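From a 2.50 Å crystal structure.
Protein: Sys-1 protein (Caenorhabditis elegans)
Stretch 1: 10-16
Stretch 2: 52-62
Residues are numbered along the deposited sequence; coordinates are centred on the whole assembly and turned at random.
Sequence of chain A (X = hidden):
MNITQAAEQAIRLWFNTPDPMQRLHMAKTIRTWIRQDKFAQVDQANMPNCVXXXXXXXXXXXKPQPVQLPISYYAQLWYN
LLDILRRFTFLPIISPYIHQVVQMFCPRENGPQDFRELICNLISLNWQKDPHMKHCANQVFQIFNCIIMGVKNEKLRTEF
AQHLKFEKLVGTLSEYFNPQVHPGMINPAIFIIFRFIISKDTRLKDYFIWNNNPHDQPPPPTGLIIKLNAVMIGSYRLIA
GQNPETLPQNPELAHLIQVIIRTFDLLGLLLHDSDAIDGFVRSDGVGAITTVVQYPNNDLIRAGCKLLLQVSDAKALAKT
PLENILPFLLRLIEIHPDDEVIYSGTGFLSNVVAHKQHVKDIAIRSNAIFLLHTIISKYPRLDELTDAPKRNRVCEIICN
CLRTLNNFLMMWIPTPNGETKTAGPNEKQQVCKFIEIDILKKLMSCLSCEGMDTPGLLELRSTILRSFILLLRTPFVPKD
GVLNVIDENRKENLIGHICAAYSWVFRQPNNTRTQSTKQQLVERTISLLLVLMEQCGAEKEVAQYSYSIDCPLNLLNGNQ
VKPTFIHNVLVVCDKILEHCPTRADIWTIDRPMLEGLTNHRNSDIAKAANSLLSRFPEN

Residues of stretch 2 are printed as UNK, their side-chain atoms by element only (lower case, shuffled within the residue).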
# COMPACT_ATOMS: atom_id res chain seq x y z
N ALA A 10 35.41 26.94 32.11
CA ALA A 10 35.42 25.62 31.49
C ALA A 10 35.52 25.67 29.95
O ALA A 10 36.34 24.96 29.35
CB ALA A 10 34.18 24.83 31.91
N ILE A 11 34.69 26.51 29.34
CA ILE A 11 34.69 26.70 27.89
C ILE A 11 36.02 27.31 27.41
O ILE A 11 36.64 26.82 26.47
CB ILE A 11 33.44 27.52 27.45
CG1 ILE A 11 32.19 26.64 27.53
CG2 ILE A 11 33.62 28.10 26.04
CD1 ILE A 11 30.89 27.39 27.66
N ARG A 12 36.44 28.38 28.09
CA ARG A 12 37.68 29.09 27.77
C ARG A 12 38.90 28.19 27.93
O ARG A 12 39.84 28.26 27.13
CB ARG A 12 37.80 30.35 28.63
CG ARG A 12 39.18 31.04 28.59
CD ARG A 12 39.22 32.35 29.38
NE ARG A 12 39.59 32.17 30.79
CZ ARG A 12 38.77 32.40 31.82
NH1 ARG A 12 37.52 32.83 31.61
NH2 ARG A 12 39.20 32.21 33.06
N LEU A 13 38.89 27.33 28.95
CA LEU A 13 40.06 26.54 29.31
C LEU A 13 40.10 25.12 28.73
O LEU A 13 41.13 24.44 28.81
CB LEU A 13 40.20 26.49 30.84
CG LEU A 13 41.24 27.38 31.55
CD1 LEU A 13 41.35 28.80 30.99
CD2 LEU A 13 40.97 27.42 33.06
N TRP A 14 38.99 24.68 28.14
CA TRP A 14 38.86 23.28 27.71
C TRP A 14 40.08 22.78 26.93
O TRP A 14 40.67 21.75 27.28
CB TRP A 14 37.59 23.05 26.89
CG TRP A 14 37.48 21.63 26.41
CD1 TRP A 14 38.00 21.11 25.26
CD2 TRP A 14 36.86 20.53 27.09
NE1 TRP A 14 37.73 19.77 25.17
CE2 TRP A 14 37.02 19.39 26.28
CE3 TRP A 14 36.15 20.41 28.30
CZ2 TRP A 14 36.52 18.13 26.65
CZ3 TRP A 14 35.66 19.16 28.67
CH2 TRP A 14 35.84 18.03 27.84
N PHE A 15 40.45 23.51 25.88
CA PHE A 15 41.45 23.00 24.94
C PHE A 15 42.88 23.01 25.45
O PHE A 15 43.73 22.33 24.89
CB PHE A 15 41.31 23.71 23.60
CG PHE A 15 40.11 23.27 22.83
CD1 PHE A 15 40.13 22.07 22.11
CD2 PHE A 15 38.95 24.03 22.83
CE1 PHE A 15 39.01 21.65 21.40
CE2 PHE A 15 37.83 23.62 22.10
CZ PHE A 15 37.85 22.43 21.39
N ASN A 16 43.15 23.75 26.51
CA ASN A 16 44.47 23.73 27.10
C ASN A 16 44.52 23.02 28.47
O ASN A 16 45.52 23.10 29.19
CB ASN A 16 45.06 25.15 27.15
CG ASN A 16 45.45 25.66 25.76
OD1 ASN A 16 46.12 24.97 24.98
ND2 ASN A 16 45.03 26.89 25.44
N UNK A 52 28.52 26.85 18.53
CA UNK A 52 29.70 26.25 17.90
C UNK A 52 30.79 25.85 18.90
O UNK A 52 31.39 24.77 18.78
c UNK A 52 31.11 26.42 15.78
c UNK A 52 30.35 25.25 15.12
n UNK A 52 30.90 24.04 15.25
o UNK A 52 29.30 25.44 14.50
c UNK A 52 30.28 27.16 16.82
N UNK A 53 31.04 26.73 19.88
CA UNK A 53 32.00 26.47 20.95
C UNK A 53 31.65 25.21 21.72
O UNK A 53 32.52 24.36 21.93
c UNK A 53 32.86 29.99 22.53
n UNK A 53 34.08 30.41 22.86
o UNK A 53 31.83 30.45 23.04
c UNK A 53 32.06 27.65 21.95
c UNK A 53 32.79 28.88 21.47
N UNK A 54 30.39 25.09 22.14
CA UNK A 54 29.91 23.90 22.84
C UNK A 54 30.01 22.65 21.96
O UNK A 54 30.48 21.60 22.41
c UNK A 54 28.46 24.04 23.33
c UNK A 54 28.24 25.38 24.05
c UNK A 54 28.30 25.31 25.55
c UNK A 54 28.05 22.83 24.18
N UNK A 55 29.56 22.77 20.71
CA UNK A 55 29.58 21.64 19.80
C UNK A 55 31.01 21.17 19.62
O UNK A 55 31.28 19.96 19.61
c UNK A 55 27.02 22.62 16.94
c UNK A 55 26.67 20.98 18.82
c UNK A 55 27.44 22.21 18.36
c UNK A 55 28.96 21.99 18.44
N UNK A 56 31.93 22.12 19.52
CA UNK A 56 33.33 21.78 19.31
C UNK A 56 33.93 21.09 20.52
O UNK A 56 34.82 20.25 20.36
n UNK A 56 34.51 24.51 17.04
c UNK A 56 33.98 23.36 17.43
c UNK A 56 34.14 23.01 18.91
o UNK A 56 33.40 22.59 16.65
N UNK A 57 33.42 21.40 21.71
CA UNK A 57 33.83 20.69 22.92
C UNK A 57 33.22 19.29 23.00
O UNK A 57 33.91 18.31 23.32
c UNK A 57 34.11 23.70 25.45
c UNK A 57 34.44 22.75 24.29
c UNK A 57 33.76 20.65 25.45
c UNK A 57 33.53 21.51 24.22
N UNK A 58 31.92 19.18 22.72
CA UNK A 58 31.28 17.87 22.64
C UNK A 58 32.10 16.93 21.75
O UNK A 58 32.49 15.83 22.17
c UNK A 58 29.29 16.61 21.75
c UNK A 58 27.63 19.10 22.82
c UNK A 58 28.96 18.60 23.27
c UNK A 58 29.82 17.99 22.16
N UNK A 59 32.40 17.40 20.54
CA UNK A 59 33.20 16.62 19.59
C UNK A 59 34.56 16.24 20.18
O UNK A 59 34.93 15.06 20.20
c UNK A 59 35.38 16.83 15.12
o UNK A 59 36.14 14.80 14.11
c UNK A 59 34.71 17.46 16.16
c UNK A 59 35.46 15.45 15.12
c UNK A 59 34.12 16.72 17.19
c UNK A 59 34.21 15.33 17.15
c UNK A 59 34.89 14.70 16.13
c UNK A 59 33.36 17.42 18.30
N UNK A 60 35.29 17.23 20.68
CA UNK A 60 36.60 16.97 21.27
C UNK A 60 36.57 15.97 22.44
O UNK A 60 37.44 15.10 22.54
o UNK A 60 39.56 17.87 21.32
c UNK A 60 37.27 18.28 21.72
c UNK A 60 38.68 18.05 22.19
o UNK A 60 38.88 18.01 23.43
N UNK A 61 35.58 16.09 23.32
CA UNK A 61 35.42 15.18 24.46
C UNK A 61 35.19 13.71 24.08
O UNK A 61 35.58 12.81 24.82
N UNK A 62 34.58 13.48 22.93
CA UNK A 62 34.30 12.12 22.47
C UNK A 62 35.52 11.43 21.88
O UNK A 62 35.55 10.22 21.79
c UNK A 62 33.12 12.10 21.49
c UNK A 62 31.30 11.66 23.17
c UNK A 62 30.72 12.77 21.02
c UNK A 62 31.79 12.59 22.08

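Position 52 carries three side-chain carbons in a row, the third bearing one oxygen and one nitrogen, and none of them reaches stretch 1. A primary amide at the end of two methylenes is glutamine, Gln-52. Its NE2 serves its own helix, donating to a side-chain oxygen of position 56, one turn on, while OE1 is bonded elsewhere in the structure.

Position 53 has the same composition, three carbons ending in an oxygen and a nitrogen, and its side chain approaches Ile-11; it too is glutamine. Its CA-to-CB bond points toward stretch 1, and NE2 of Gln-53 lies 4.0 Å from CG2 of Ile-11. This is a packing contact at the margin, where a long, partly exposed polar chain can cover a methyl group.

At position 54 four carbons fork at the first, with one arm two carbons long that reaches Ile-11: isoleucine. Although the CA-to-CB bond of Ile-54 points away from stretch 1, the longer arm returns, and its CD1 meets CD1 of Ile-11 at 3.9 Å. A branched aliphatic chain suits this buried place.

Position 55 also has four carbons, but the fork is at the second, which marks leucine. Leu-55 is buried yet out of reach of stretch 1, an apolar residue on another side of the helix.

Position 56 shows two carbons, the second with one oxygen and one nitrogen, and its backbone borders the Phe-15 ring: asparagine. The OD1 of Asn-56 accepts the bond from NE2 of Gln-52 at 3.2 Å, while its backbone O lies near the edge of the Phe-15 ring, 3.9 Å from CZ.

Position 57 has four carbons forked at the first, one arm longer, and touches Ile-11, Trp-14 and Phe-15. It is isoleucine, and branching at CB lets it serve several neighbours. CG2 of Ile-57 sits over one face of Trp-14, 3.6 Å from the centroid of the six-membered ring in a CH-pi contact; CD1 lies 4.1 Å from CG1 of Ile-11, and CG1 lies 4.1 Å from CE2 of Phe-15.

Position 58 repeats that four-carbon pattern, so it is isoleucine; the CA-to-CB bond of Ile-58 points away from stretch 1, and the residue is buried without touching it.

Position 59 has one carbon leading to a six-carbon ring with an oxygen: tyrosine. Tyr-59 makes no contact here, and its hydroxyl is hydrogen-bonded elsewhere in the structure.

Position 60 has two carbons, the second bearing two oxygens, and one oxygen approaches the indole nitrogen. This is aspartate: OD2 of Asp-60 accepts a hydrogen bond from NE1 of Trp-14 at 2.7 Å, nearly straight at 163°.

Position 61 has no side-chain atoms, and its CA lies 3.8 Å from CZ2 of Trp-14, at the edge of the indole. It is glycine, and at Gly-61 bare backbone packs against the ring.

Position 62 has four carbons forked at the second: leucine. Leu-62 is buried but beyond reach of stretch 1.

The contact centres on Ile-57, which packs against Ile-11, Trp-14 and Phe-15; Asp-60 accepts the N-H of Trp-14, Gly-61 lies at the edge of its ring, and Ile-11 extends the apolar packing to Ile-54.

Stretch 2, residues 52-62: QQILNIIYDGL
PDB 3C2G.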